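Pheromone cOB1/lipoprotein, YaeC family (Enterococcus faecalis, PDB 4EF1) probably binds methionine as the membrane-attached, periplasmic-type binding protein of an uptake system, and is also the precursor of the pheromone cOB1. Local coordinates at residues P14-L19 and L33-Y38; K94-I99 and T119-A124; P44-E49 and N71-V76; I81-V86 and A240-N245. All coordinates share one frame; numbering follows the deposited sequence. Where two conformers were deposited one is given.

Contact 1: P14-L19 and L33-Y38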
loop_
_atom_site.group_PDB
_atom_site.type_symbol
_atom_site.label_atom_id
_atom_site.label_comp_id
_atom_site.label_asym_id
_atom_site.label_seq_id
_atom_site.Cartn_x
_atom_site.Cartn_y
_atom_site.Cartn_z
ATOM N N PRO A 14 3.023 -1.762 -8.534
ATOM C CA PRO A 14 3.980 -2.676 -9.145
ATOM C C PRO A 14 3.515 -4.142 -9.111
ATOM O O PRO A 14 4.055 -4.960 -9.804
ATOM C CB PRO A 14 5.202 -2.544 -8.235
ATOM C CG PRO A 14 4.610 -2.279 -6.893
ATOM C CD PRO A 14 3.421 -1.415 -7.160
ATOM N N HIS A 15 2.480 -4.444 -8.343
ATOM C CA HIS A 15 2.155 -5.845 -8.042
ATOM C C HIS A 15 2.009 -6.757 -9.243
ATOM O O HIS A 15 2.706 -7.765 -9.332
ATOM C CB HIS A 15 0.928 -5.948 -7.155
ATOM C CG HIS A 15 0.976 -5.039 -5.953
ATOM N ND1 HIS A 15 0.927 -3.695 -6.064
ATOM C CD2 HIS A 15 1.026 -5.312 -4.618
ATOM C CE1 HIS A 15 0.982 -3.136 -4.871
ATOM N NE2 HIS A 15 1.029 -4.118 -3.966
ATOM N N ALA A 16 1.095 -6.440 -10.161
ATOM C CA ALA A 16 0.879 -7.294 -11.318
ATOM C C ALA A 16 2.108 -7.369 -12.218
ATOM O O ALA A 16 2.388 -8.428 -12.811
ATOM C CB ALA A 16 -0.350 -6.868 -12.143
ATOM N N GLU A 17 2.838 -6.266 -12.319
ATOM C CA GLU A 17 4.096 -6.254 -13.120
ATOM C C GLU A 17 5.196 -7.155 -12.457
ATOM O O GLU A 17 5.943 -7.860 -13.153
ATOM C CB GLU A 17 4.562 -4.823 -13.372
ATOM C CG GLU A 17 3.625 -4.032 -14.292
ATOM C CD GLU A 17 4.225 -2.729 -14.800
ATOM O OE1 GLU A 17 5.307 -2.295 -14.344
ATOM O OE2 GLU A 17 3.608 -2.125 -15.674
ATOM N N ILE A 18 5.196 -7.222 -11.124
ATOM C CA ILE A 18 6.123 -8.101 -10.379
ATOM C C ILE A 18 5.767 -9.552 -10.669
ATOM O O ILE A 18 6.640 -10.341 -11.048
ATOM C CB ILE A 18 6.084 -7.811 -8.850
ATOM C CG1 ILE A 18 6.802 -6.478 -8.577
ATOM C CG2 ILE A 18 6.761 -8.913 -8.045
ATOM C CD1 ILE A 18 6.708 -5.985 -7.126
ATOM N N LEU A 19 4.470 -9.867 -10.558
ATOM C CA LEU A 19 3.936 -11.200 -10.864
ATOM C C LEU A 19 4.256 -11.648 -12.307
ATOM O O LEU A 19 4.778 -12.761 -12.538
ATOM C CB LEU A 19 2.449 -11.280 -10.540
ATOM C CG LEU A 19 2.107 -11.143 -9.046
ATOM C CD1 LEU A 19 0.628 -11.065 -8.838
ATOM C CD2 LEU A 19 2.724 -12.286 -8.209
ATOM N N LEU A 33 1.695 -19.482 -13.066
ATOM C CA LEU A 33 1.200 -18.294 -12.421
ATOM C C LEU A 33 0.260 -17.538 -13.378
ATOM O O LEU A 33 0.570 -17.342 -14.562
ATOM C CB LEU A 33 2.388 -17.448 -11.977
ATOM C CG LEU A 33 2.110 -16.229 -11.170
ATOM C CD1 LEU A 33 1.409 -16.643 -9.868
ATOM C CD2 LEU A 33 3.430 -15.552 -10.894
ATOM N N GLU A 34 -0.918 -17.176 -12.884
ATOM C CA GLU A 34 -1.888 -16.401 -13.653
ATOM C C GLU A 34 -2.313 -15.199 -12.823
ATOM O O GLU A 34 -2.482 -15.301 -11.612
ATOM C CB GLU A 34 -3.082 -17.273 -14.050
ATOM C CG GLU A 34 -2.688 -18.427 -14.968
ATOM C CD GLU A 34 -3.860 -19.304 -15.413
ATOM O OE1 GLU A 34 -5.011 -19.069 -14.971
ATOM O OE2 GLU A 34 -3.604 -20.252 -16.191
ATOM N N VAL A 35 -2.432 -14.053 -13.473
ATOM C CA VAL A 35 -2.643 -12.793 -12.777
ATOM C C VAL A 35 -3.967 -12.152 -13.205
ATOM O O VAL A 35 -4.272 -12.100 -14.402
ATOM C CB VAL A 35 -1.499 -11.817 -13.086
ATOM C CG1 VAL A 35 -1.702 -10.501 -12.356
ATOM C CG2 VAL A 35 -0.179 -12.433 -12.710
ATOM N N THR A 36 -4.737 -11.676 -12.230
ATOM C CA THR A 36 -5.987 -10.910 -12.488
ATOM C C THR A 36 -5.719 -9.555 -11.859
ATOM O O THR A 36 -5.274 -9.524 -10.729
ATOM C CB THR A 36 -7.206 -11.574 -11.855
ATOM O OG1 THR A 36 -7.384 -12.852 -12.460
ATOM C CG2 THR A 36 -8.491 -10.757 -12.079
ATOM N N THR A 37 -5.923 -8.467 -12.611
ATOM C CA THR A 37 -5.657 -7.101 -12.130
ATOM C C THR A 37 -6.963 -6.482 -11.593
ATOM O O THR A 37 -8.022 -6.659 -12.202
ATOM C CB THR A 37 -5.021 -6.249 -13.272
ATOM O OG1 THR A 37 -3.700 -6.751 -13.562
ATOM C CG2 THR A 37 -4.940 -4.766 -12.914
ATOM N N TYR A 38 -6.871 -5.793 -10.472
ATOM C CA TYR A 38 -7.971 -5.077 -9.802
ATOM C C TYR A 38 -7.536 -3.624 -9.560
ATOM O O TYR A 38 -6.381 -3.364 -9.219
ATOM C CB TYR A 38 -8.312 -5.700 -8.438
ATOM C CG TYR A 38 -8.836 -7.094 -8.540
ATOM C CD1 TYR A 38 -10.189 -7.329 -8.735
ATOM C CD2 TYR A 38 -7.977 -8.201 -8.486
ATOM C CE1 TYR A 38 -10.679 -8.620 -8.895
ATOM C CE2 TYR A 38 -8.473 -9.506 -8.630
ATOM C CZ TYR A 38 -9.822 -9.702 -8.823
ATOM O OH TYR A 38 -10.328 -10.966 -8.983
#
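The helix segment Pro14-Leu19 runs nearly antiparallel to the strand Leu33-Thr37, their directions 162° apart and their axes 9.0 Å from each other at closest approach. That spacing is bridged by the side chains of the alternate strand residues Leu33, Val35 and Thr37 and by Ala16 and Leu19, one helix turn apart. Val35 sits in the middle with its two methyls divided between Ala16 and Leu19: CG1, anti to its own backbone N (chi1 -180°), points at Ala16 CB at 3.9 Å, while CG2 presses on Leu19 CB at 3.6 Å. A beta-branched residue suits this place because it extends two methyls close to the backbone, and Ala16 suits its own because a single methyl lets the helix come near. The Leu19 and Val35 side chains cross obliquely. Towards the helix's C-terminal side, Leu33 sends CD2 to 3.5 Å from Leu19 O, and the two leucines meet more loosely, CD2 to CD2 at 4.3 Å. At the other, more exposed end Thr37 places OG1 3.6 Å from Ala16 CB, a van der Waals touch. Backbone bonds from strand 31-37 go instead to Leu6, Val8 and Ala10 of strand 4-10. With helix 12-28 between these two parallel strands, the arrangement is a beta-alpha-beta crossover in a lobe of the periplasmic-binding-protein fold, and His15 on this helix belongs to the selenomethionine pocket.

Contact 2: K94-I99 and T119-A124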
loop_
_atom_site.group_PDB
_atom_site.type_symbol
_atom_site.label_atom_id
_atom_site.label_comp_id
_atom_site.label_asym_id
_atom_site.label_seq_id
_atom_site.Cartn_x
_atom_site.Cartn_y
_atom_site.Cartn_z
ATOM N N LYS A 94 5.211 23.202 -2.668
ATOM C CA LYS A 94 6.356 22.281 -2.873
ATOM C C LYS A 94 7.057 21.811 -1.595
ATOM O O LYS A 94 8.010 21.006 -1.659
ATOM C CB LYS A 94 7.360 22.861 -3.869
ATOM C CG LYS A 94 6.754 23.239 -5.206
ATOM C CD LYS A 94 6.452 22.044 -6.102
ATOM C CE LYS A 94 5.184 22.310 -6.915
ATOM N NZ LYS A 94 4.903 21.325 -8.005
ATOM N N SER A 95 6.611 22.330 -0.453
ATOM C CA SER A 95 7.080 21.872 0.857
ATOM C C SER A 95 5.955 22.004 1.838
ATOM O O SER A 95 5.113 22.910 1.705
ATOM C CB SER A 95 8.243 22.709 1.414
ATOM O OG SER A 95 8.301 22.596 2.851
ATOM N N LEU A 96 5.967 21.144 2.843
ATOM C CA LEU A 96 4.956 21.213 3.905
ATOM C C LEU A 96 4.984 22.565 4.606
ATOM O O LEU A 96 3.937 23.102 4.919
ATOM C CB LEU A 96 5.123 20.087 4.931
ATOM C CG LEU A 96 4.704 18.671 4.517
ATOM C CD1 LEU A 96 5.048 17.565 5.493
ATOM C CD2 LEU A 96 3.240 18.598 4.206
ATOM N N GLN A 97 6.178 23.147 4.801
ATOM C CA GLN A 97 6.313 24.422 5.541
ATOM C C GLN A 97 5.636 25.622 4.854
ATOM O O GLN A 97 5.219 26.581 5.532
ATOM C CB GLN A 97 7.788 24.751 5.849
ATOM C CG GLN A 97 8.546 23.701 6.649
ATOM C CD GLN A 97 7.887 23.338 7.994
ATOM O OE1 GLN A 97 7.419 24.208 8.733
ATOM N NE2 GLN A 97 7.877 22.037 8.317
ATOM N N GLU A 98 5.505 25.544 3.531
ATOM C CA GLU A 98 4.808 26.547 2.702
ATOM C C GLU A 98 3.298 26.499 2.808
ATOM O O GLU A 98 2.647 27.454 2.443
ATOM C CB GLU A 98 5.127 26.352 1.200
ATOM C CG GLU A 98 6.497 26.824 0.743
ATOM C CD GLU A 98 6.813 26.399 -0.691
ATOM O OE1 GLU A 98 5.967 25.754 -1.352
ATOM O OE2 GLU A 98 7.913 26.724 -1.170
ATOM N N ILE A 99 2.734 25.383 3.263
ATOM C CA ILE A 99 1.269 25.225 3.375
ATOM C C ILE A 99 0.636 26.280 4.318
ATOM O O ILE A 99 1.087 26.452 5.462
ATOM C CB ILE A 99 0.902 23.759 3.794
ATOM C CG1 ILE A 99 1.177 22.797 2.638
ATOM C CG2 ILE A 99 -0.525 23.598 4.222
ATOM C CD1 ILE A 99 1.077 21.327 2.990
ATOM N N THR A 119 2.098 10.320 10.912
ATOM C CA THR A 119 3.541 10.162 11.156
ATOM C C THR A 119 4.333 11.110 10.234
ATOM O O THR A 119 5.353 11.668 10.634
ATOM C CB THR A 119 4.105 8.726 10.936
ATOM O OG1 THR A 119 4.124 8.379 9.541
ATOM C CG2 THR A 119 3.360 7.672 11.768
ATOM N N ILE A 120 3.875 11.289 9.005
ATOM C CA ILE A 120 4.576 12.221 8.085
ATOM C C ILE A 120 4.550 13.665 8.693
ATOM O O ILE A 120 5.570 14.302 8.824
ATOM C CB ILE A 120 3.996 12.187 6.666
ATOM C CG1 ILE A 120 4.353 10.871 5.966
ATOM C CG2 ILE A 120 4.442 13.429 5.851
ATOM C CD1 ILE A 120 3.538 10.609 4.720
ATOM N N LEU A 121 3.363 14.124 9.100
ATOM C CA LEU A 121 3.205 15.459 9.645
ATOM C C LEU A 121 3.966 15.627 11.010
ATOM O O LEU A 121 4.553 16.689 11.262
ATOM C CB LEU A 121 1.717 15.835 9.764
ATOM C CG LEU A 121 0.994 15.910 8.409
ATOM C CD1 LEU A 121 -0.507 15.989 8.611
ATOM C CD2 LEU A 121 1.549 17.022 7.500
ATOM N N GLU A 122 3.973 14.568 11.839
ATOM C CA GLU A 122 4.790 14.542 13.061
ATOM C C GLU A 122 6.300 14.643 12.752
ATOM O O GLU A 122 7.010 15.453 13.366
ATOM C CB GLU A 122 4.496 13.272 13.908
ATOM C CG GLU A 122 5.241 13.221 15.234
ATOM C CD GLU A 122 4.563 12.372 16.305
ATOM O OE1 GLU A 122 4.188 11.242 16.014
ATOM O OE2 GLU A 122 4.475 12.806 17.463
ATOM N N ASP A 123 6.792 13.838 11.803
ATOM C CA ASP A 123 8.218 13.894 11.411
ATOM C C ASP A 123 8.598 15.292 10.945
ATOM O O ASP A 123 9.680 15.772 11.267
ATOM C CB ASP A 123 8.553 12.922 10.277
ATOM C CG ASP A 123 8.396 11.472 10.661
ATOM O OD1 ASP A 123 8.364 11.140 11.864
ATOM O OD2 ASP A 123 8.304 10.672 9.703
ATOM N N ALA A 124 7.686 15.954 10.232
ATOM C CA ALA A 124 7.879 17.335 9.772
ATOM C C ALA A 124 7.752 18.388 10.881
ATOM O O ALA A 124 7.951 19.572 10.629
ATOM C CB ALA A 124 6.867 17.678 8.679
#
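Leu96 has CG anti to its carbonyl carbon (chi1 -74°) and then an extended second torsion (173°), which swings both methyls toward the segment Thr119-Ala124. Leu96 CD1 lands 3.7 Å from Ala124 CB, and Ile120 CG2 lies beside the same methyl at 4.2 Å. Leu96 CD2 meets Leu121 CD2 at 4.0 Å, the two leucine side chains crossing at about a right angle. Leucine suits this position because its forked end can touch Ile120, Leu121 and Ala124 at once, and the small Ala124 leaves room for CD1 to come in close. This is a loop-to-helix contact in the lobe built on the five-stranded sheet: the loop between strands 87-89 and 104-108 packs against the C-terminal part of helix 114-123, and Leu88 and Ala193 of that sheet touch Leu96 as well. The loop is shaped by an ST turn in which Ser95 OG accepts from Gln97 N at 2.9 Å. Glu98 OE1 takes the backbone N-H of Lys94 at 3.0 Å, from above the carboxylate plane. On the solvent side Gln97 is bent at its second torsion (-56°), which brings its amide round to the backbone of Ala124, where NE2 makes a weak hydrogen bond to Ala124 O at 3.4 Å.

Contact 3: P44-E49 and N71-V76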
loop_
_atom_site.group_PDB
_atom_site.type_symbol
_atom_site.label_atom_id
_atom_site.label_comp_id
_atom_site.label_asym_id
_atom_site.label_seq_id
_atom_site.Cartn_x
_atom_site.Cartn_y
_atom_site.Cartn_z
ATOM N N PRO A 44 -10.394 -7.372 -4.720
ATOM C CA PRO A 44 -9.402 -8.466 -4.535
ATOM C C PRO A 44 -9.647 -9.358 -3.320
ATOM O O PRO A 44 -9.353 -10.571 -3.370
ATOM C CB PRO A 44 -8.065 -7.750 -4.415
ATOM C CG PRO A 44 -8.307 -6.339 -4.802
ATOM C CD PRO A 44 -9.747 -6.035 -4.704
ATOM N N ASN A 45 -10.137 -8.770 -2.232
ATOM C CA ASN A 45 -10.568 -9.566 -1.089
ATOM C C ASN A 45 -11.873 -10.310 -1.352
ATOM O O ASN A 45 -11.961 -11.489 -0.989
ATOM C CB ASN A 45 -10.635 -8.739 0.195
ATOM C CG ASN A 45 -9.256 -8.509 0.830
ATOM O OD1 ASN A 45 -8.353 -9.327 0.691
ATOM N ND2 ASN A 45 -9.123 -7.431 1.596
ATOM N N LYS A 46 -12.876 -9.661 -1.973
ATOM C CA LYS A 46 -14.110 -10.357 -2.359
ATOM C C LYS A 46 -13.766 -11.547 -3.251
ATOM O O LYS A 46 -14.246 -12.658 -3.035
ATOM C CB LYS A 46 -15.118 -9.437 -3.081
ATOM C CG LYS A 46 -15.767 -8.377 -2.181
ATOM C CD LYS A 46 -16.960 -7.662 -2.828
ATOM C CE LYS A 46 -17.648 -6.718 -1.844
ATOM N NZ LYS A 46 -18.211 -7.411 -0.650
ATOM N N ALA A 47 -12.926 -11.312 -4.247
ATOM C CA ALA A 47 -12.496 -12.360 -5.191
ATOM C C ALA A 47 -11.786 -13.575 -4.532
ATOM O O ALA A 47 -11.962 -14.711 -4.951
ATOM C CB ALA A 47 -11.622 -11.744 -6.291
ATOM N N LEU A 48 -10.947 -13.310 -3.521
ATOM C CA LEU A 48 -10.260 -14.357 -2.781
ATOM C C LEU A 48 -11.250 -15.188 -1.984
ATOM O O LEU A 48 -11.207 -16.413 -2.009
ATOM C CB LEU A 48 -9.156 -13.776 -1.888
ATOM C CG LEU A 48 -8.379 -14.734 -0.975
ATOM C CD1 LEU A 48 -7.658 -15.755 -1.868
ATOM C CD2 LEU A 48 -7.395 -13.948 -0.113
ATOM N N GLU A 49 -12.200 -14.542 -1.333
ATOM C CA GLU A 49 -13.221 -15.300 -0.616
ATOM C C GLU A 49 -14.075 -16.150 -1.547
ATOM O O GLU A 49 -14.400 -17.288 -1.210
ATOM C CB GLU A 49 -14.114 -14.358 0.175
ATOM C CG GLU A 49 -15.222 -15.085 0.921
ATOM C CD GLU A 49 -16.099 -14.148 1.701
ATOM O OE1 GLU A 49 -16.687 -13.234 1.084
ATOM O OE2 GLU A 49 -16.219 -14.352 2.919
ATOM N N ASN A 71 -15.436 -7.846 7.522
ATOM C CA ASN A 71 -16.119 -8.747 6.579
ATOM C C ASN A 71 -16.149 -10.223 6.960
ATOM O O ASN A 71 -16.669 -11.046 6.199
ATOM C CB ASN A 71 -15.443 -8.583 5.203
ATOM C CG ASN A 71 -15.493 -7.171 4.707
ATOM O OD1 ASN A 71 -16.532 -6.749 4.201
ATOM N ND2 ASN A 71 -14.379 -6.409 4.863
ATOM N N ASP A 72 -15.619 -10.569 8.139
ATOM C CA ASP A 72 -15.525 -11.972 8.585
ATOM C C ASP A 72 -14.795 -12.849 7.573
ATOM O O ASP A 72 -15.144 -14.021 7.392
ATOM C CB ASP A 72 -16.903 -12.584 8.914
ATOM C CG ASP A 72 -17.589 -11.903 10.068
ATOM O OD1 ASP A 72 -17.047 -10.916 10.583
ATOM O OD2 ASP A 72 -18.678 -12.361 10.464
ATOM N N TYR A 73 -13.791 -12.289 6.901
ATOM C CA TYR A 73 -13.039 -13.084 5.934
ATOM C C TYR A 73 -12.152 -14.080 6.665
ATOM O O TYR A 73 -11.415 -13.686 7.549
ATOM C CB TYR A 73 -12.130 -12.212 5.080
ATOM C CG TYR A 73 -12.773 -11.283 4.105
ATOM C CD1 TYR A 73 -13.835 -11.686 3.303
ATOM C CD2 TYR A 73 -12.249 -10.012 3.911
ATOM C CE1 TYR A 73 -14.395 -10.832 2.381
ATOM C CE2 TYR A 73 -12.792 -9.154 2.985
ATOM C CZ TYR A 73 -13.849 -9.583 2.211
ATOM O OH TYR A 73 -14.366 -8.712 1.334
ATOM N N ASP A 74 -12.189 -15.344 6.250
ATOM C CA ASP A 74 -11.379 -16.407 6.854
ATOM C C ASP A 74 -10.097 -16.556 6.006
ATOM O O ASP A 74 -9.933 -17.511 5.246
ATOM C CB ASP A 74 -12.228 -17.684 6.927
ATOM C CG ASP A 74 -11.535 -18.834 7.636
ATOM O OD1 ASP A 74 -10.661 -18.575 8.488
ATOM O OD2 ASP A 74 -11.891 -20.009 7.326
ATOM N N PHE A 75 -9.196 -15.577 6.138
ATOM C CA PHE A 75 -7.944 -15.512 5.396
ATOM C C PHE A 75 -6.727 -15.589 6.314
ATOM O O PHE A 75 -6.837 -15.452 7.528
ATOM C CB PHE A 75 -7.809 -14.168 4.681
ATOM C CG PHE A 75 -8.881 -13.841 3.678
ATOM C CD1 PHE A 75 -9.720 -14.812 3.100
ATOM C CD2 PHE A 75 -8.979 -12.531 3.225
ATOM C CE1 PHE A 75 -10.672 -14.452 2.148
ATOM C CE2 PHE A 75 -9.948 -12.172 2.290
ATOM C CZ PHE A 75 -10.779 -13.131 1.740
ATOM N N VAL A 76 -5.563 -15.789 5.706
ATOM C CA VAL A 76 -4.279 -15.776 6.408
ATOM C C VAL A 76 -3.224 -15.002 5.584
ATOM O O VAL A 76 -3.305 -14.841 4.396
ATOM C CB VAL A 76 -3.746 -17.208 6.772
ATOM C CG1 VAL A 76 -4.620 -17.894 7.783
ATOM C CG2 VAL A 76 -3.585 -18.076 5.526
HETATM O O HOH W 1 -14.014 -15.960 4.257
HETATM O O HOH W 2 -17.479 -13.487 4.984
HETATM O O HOH W 3 -17.943 -11.466 3.209
#
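Glu49 OE2 is gripped by two waters: water 1 at 3.0 Å, which also accepts from Asp74 N, and water 2 at 2.6 Å, which reaches on to Asn71 O. A fully extended chain carries this carboxylate out from the exposed side of the helix, length that a glutamate supplies. There it meets the Tyr73 ring at its edge, OE1 lying 3.6 Å from Tyr73 CE1 with the two planes 80° apart, so that the ring's slightly positive C-H rim probably faces the negative charge. Beneath these waters the contact is aromatic. Asn71 CB lies over one face of the Tyr73 ring. Phe75 is sandwiched: Tyr73 CB lies over one face and Leu48 CD2 over the other, 3.8 Å from the ring centroid in a CH-pi contact. The edge of this ring wedges against the helix backbone, CZ 3.4 Å from Asn45 O. Asn45 CB abuts Tyr73 CE2 at 3.6 Å. Asn45 OD1, buried, is satisfied by Gln59 NE2 and Asn56 ND2, which fix the amide's rotation; Gln59 itself lines the selenomethionine pocket. Helix 43-50 thus packs against the turn from helix 61-71 into strand 75-83 and that strand's first residues, within the six-stranded lobe of a periplasmic-binding-protein fold.

Contact 4: I81-V86 and A240-N245. With MSE (selenomethionine), chain C.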
loop_
_atom_site.group_PDB
_atom_site.type_symbol
_atom_site.label_atom_id
_atom_site.label_comp_id
_atom_site.label_asym_id
_atom_site.label_seq_id
_atom_site.Cartn_x
_atom_site.Cartn_y
_atom_site.Cartn_z
ATOM N N ILE A 81 6.029 -9.063 1.202
ATOM C CA ILE A 81 6.880 -9.032 0.009
ATOM C C ILE A 81 7.609 -7.695 -0.199
ATOM O O ILE A 81 8.780 -7.670 -0.543
ATOM C CB ILE A 81 6.070 -9.350 -1.217
ATOM C CG1 ILE A 81 5.314 -10.658 -1.071
ATOM C CG2 ILE A 81 6.968 -9.389 -2.458
ATOM C CD1 ILE A 81 6.126 -11.901 -0.762
ATOM N N HIS A 82 6.929 -6.583 0.033
ATOM C CA HIS A 82 7.511 -5.250 -0.189
ATOM C C HIS A 82 6.802 -4.129 0.520
ATOM O O HIS A 82 5.651 -4.252 0.853
ATOM C CB HIS A 82 7.538 -4.933 -1.682
ATOM C CG HIS A 82 6.199 -4.510 -2.259
ATOM N ND1 HIS A 82 5.369 -5.369 -2.863
ATOM C CD2 HIS A 82 5.610 -3.261 -2.360
ATOM C CE1 HIS A 82 4.319 -4.728 -3.323
ATOM N NE2 HIS A 82 4.446 -3.423 -2.994
ATOM N N LEU A 83 7.500 -2.988 0.643
ATOM C CA LEU A 83 7.001 -1.736 1.252
ATOM C C LEU A 83 6.837 -0.668 0.163
ATOM O O LEU A 83 7.603 -0.632 -0.853
ATOM C CB LEU A 83 8.032 -1.182 2.255
ATOM C CG LEU A 83 8.723 -2.096 3.254
ATOM C CD1 LEU A 83 9.670 -1.342 4.189
ATOM C CD2 LEU A 83 7.675 -2.872 4.043
ATOM N N GLU A 84 5.866 0.220 0.382
ATOM C CA GLU A 84 5.624 1.376 -0.484
ATOM C C GLU A 84 5.525 2.645 0.400
ATOM O O GLU A 84 4.404 3.058 0.758
ATOM C CB GLU A 84 4.284 1.201 -1.200
ATOM C CG GLU A 84 4.260 0.089 -2.185
ATOM C CD GLU A 84 2.929 -0.026 -2.916
ATOM O OE1 GLU A 84 2.026 0.895 -2.858
ATOM O OE2 GLU A 84 2.810 -1.082 -3.553
ATOM N N PRO A 85 6.680 3.240 0.754
ATOM C CA PRO A 85 6.685 4.478 1.542
ATOM C C PRO A 85 5.751 5.471 0.880
ATOM O O PRO A 85 5.908 5.780 -0.317
ATOM C CB PRO A 85 8.155 4.931 1.481
ATOM C CG PRO A 85 8.915 3.681 1.221
ATOM C CD PRO A 85 8.035 2.880 0.319
ATOM N N VAL A 86 4.734 5.887 1.625
ATOM C CA VAL A 86 3.654 6.696 1.091
ATOM C C VAL A 86 4.020 8.199 1.128
ATOM O O VAL A 86 4.686 8.706 2.047
ATOM C CB VAL A 86 2.348 6.417 1.872
ATOM C CG1 VAL A 86 2.441 6.992 3.287
ATOM C CG2 VAL A 86 1.121 6.925 1.116
ATOM N N ALA A 240 11.398 3.338 -4.946
ATOM C CA ALA A 240 10.060 3.654 -4.439
ATOM C C ALA A 240 9.331 2.410 -3.915
ATOM O O ALA A 240 8.471 2.501 -3.028
ATOM C CB ALA A 240 9.243 4.369 -5.508
ATOM N N ILE A 241 9.698 1.242 -4.461
ATOM C CA ILE A 241 9.134 -0.055 -4.038
ATOM C C ILE A 241 10.298 -0.781 -3.355
ATOM O O ILE A 241 11.339 -0.998 -3.963
ATOM C CB ILE A 241 8.562 -0.855 -5.236
ATOM C CG1 ILE A 241 7.575 0.009 -6.090
ATOM C CG2 ILE A 241 7.897 -2.151 -4.748
ATOM C CD1 ILE A 241 6.345 0.575 -5.396
ATOM N N VAL A 242 10.121 -1.138 -2.087
ATOM C CA VAL A 242 11.261 -1.602 -1.256
ATOM C C VAL A 242 11.005 -3.066 -0.870
ATOM O O VAL A 242 10.111 -3.349 -0.049
ATOM C CB VAL A 242 11.417 -0.762 0.044
ATOM C CG1 VAL A 242 12.553 -1.314 0.906
ATOM C CG2 VAL A 242 11.574 0.741 -0.247
ATOM N N PRO A 243 11.737 -3.992 -1.488
ATOM C CA PRO A 243 11.567 -5.408 -1.144
ATOM C C PRO A 243 11.888 -5.662 0.322
ATOM O O PRO A 243 12.814 -5.011 0.883
ATOM C CB PRO A 243 12.585 -6.112 -2.054
ATOM C CG PRO A 243 12.835 -5.164 -3.175
ATOM C CD PRO A 243 12.758 -3.806 -2.546
ATOM N N VAL A 244 11.125 -6.564 0.942
ATOM C CA VAL A 244 11.424 -7.069 2.294
ATOM C C VAL A 244 11.580 -8.585 2.294
ATOM O O VAL A 244 11.061 -9.276 1.434
ATOM C CB VAL A 244 10.382 -6.670 3.348
ATOM C CG1 VAL A 244 10.357 -5.165 3.478
ATOM C CG2 VAL A 244 8.990 -7.229 3.027
ATOM N N ASN A 245 12.301 -9.075 3.288
ATOM C CA ASN A 245 12.601 -10.511 3.473
ATOM C C ASN A 245 11.711 -11.251 4.480
ATOM O O ASN A 245 11.770 -12.447 4.564
ATOM C CB ASN A 245 14.059 -10.655 3.913
ATOM C CG ASN A 245 15.031 -10.264 2.817
ATOM O OD1 ASN A 245 14.847 -10.625 1.640
ATOM N ND2 ASN A 245 16.103 -9.556 3.202
HETATM N N MSE C 301 -0.057 -0.735 -2.071
HETATM C CA MSE C 301 -0.724 0.022 -0.937
HETATM C C MSE C 301 0.282 0.619 0.051
HETATM O O MSE C 301 1.247 -0.060 0.433
HETATM O OXT MSE C 301 0.091 1.766 0.540
HETATM C CB MSE C 301 -1.755 -0.836 -0.204
HETATM C CG MSE C 301 -2.596 -0.100 0.845
HETATM SE SE MSE C 301 -3.642 -1.342 1.877
HETATM C CE MSE C 301 -4.926 -1.953 0.484
HETATM O O HOH W 4 7.062 4.848 -2.536
#
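An antiparallel beta pairing joins strand 75-83 to the short strand 242-243 at the edge of the six-stranded sheet. Its backbone bonds come first: Leu83 and Val242 form a hydrogen-bonded pair, with Leu83 N to Val242 O at 2.7 Å and Val242 N to Leu83 O at 2.8 Å, and a nearly straight bond (177°) runs from Val244 N to Ile81 O. Pro243, lacking an N-H, fits the non-hydrogen-bonded place opposite His82. On the other edge of strand 75-83, Ile81 and His82 both face Asn203 in a classic beta bulge. Among the side chains, Leu83 CG presses tightly on Val244 CG1 at 3.5 Å; Ile241 runs alongside the His82 imidazole, its CG2 3.5 Å from His82 CD2. Water 4 donates to both Pro85 O and Ala240 O, closing the pairing where the strands part. Last come the side-chain hydrogen bonds: Tyr57 OH bonds His82 ND1, while His82 NE2 donates in its ring plane to the anti lone pair of Glu84 OE2. This should hold the carboxylate in place and probably favours its charged form, suited to an amino group. Glu84 OE1 then accepts from the selenomethionine N at 2.8 Å.

How the contacts relate
Contacts 1, 3 and 4 all reach the six-stranded sheet: contact 1 packs a helix on its outermost strand 31-37, contact 4 pairs strand 75-83 with the other outermost strand, and contact 3 uses the beginning of strand 75-83. Contacts 1, 2 and 3 are largely buried, with Thr37, Gln97, Lys46 and Glu49 exposed at their margins; contact 4, nearest the chain's centre, is partly buried and made by backbone bonds. Contacts 1 and 2 are chiefly aliphatic, contact 3 aromatic with a water-bridged carboxylate at its edge. His15 of contact 1 lies against His82 and Glu84 at the ligand site; Tyr38 touches Ala47 and Pro44 of contact 3. Contact 2 belongs to the other sheet's lobe, yet Ile120 touches Val86.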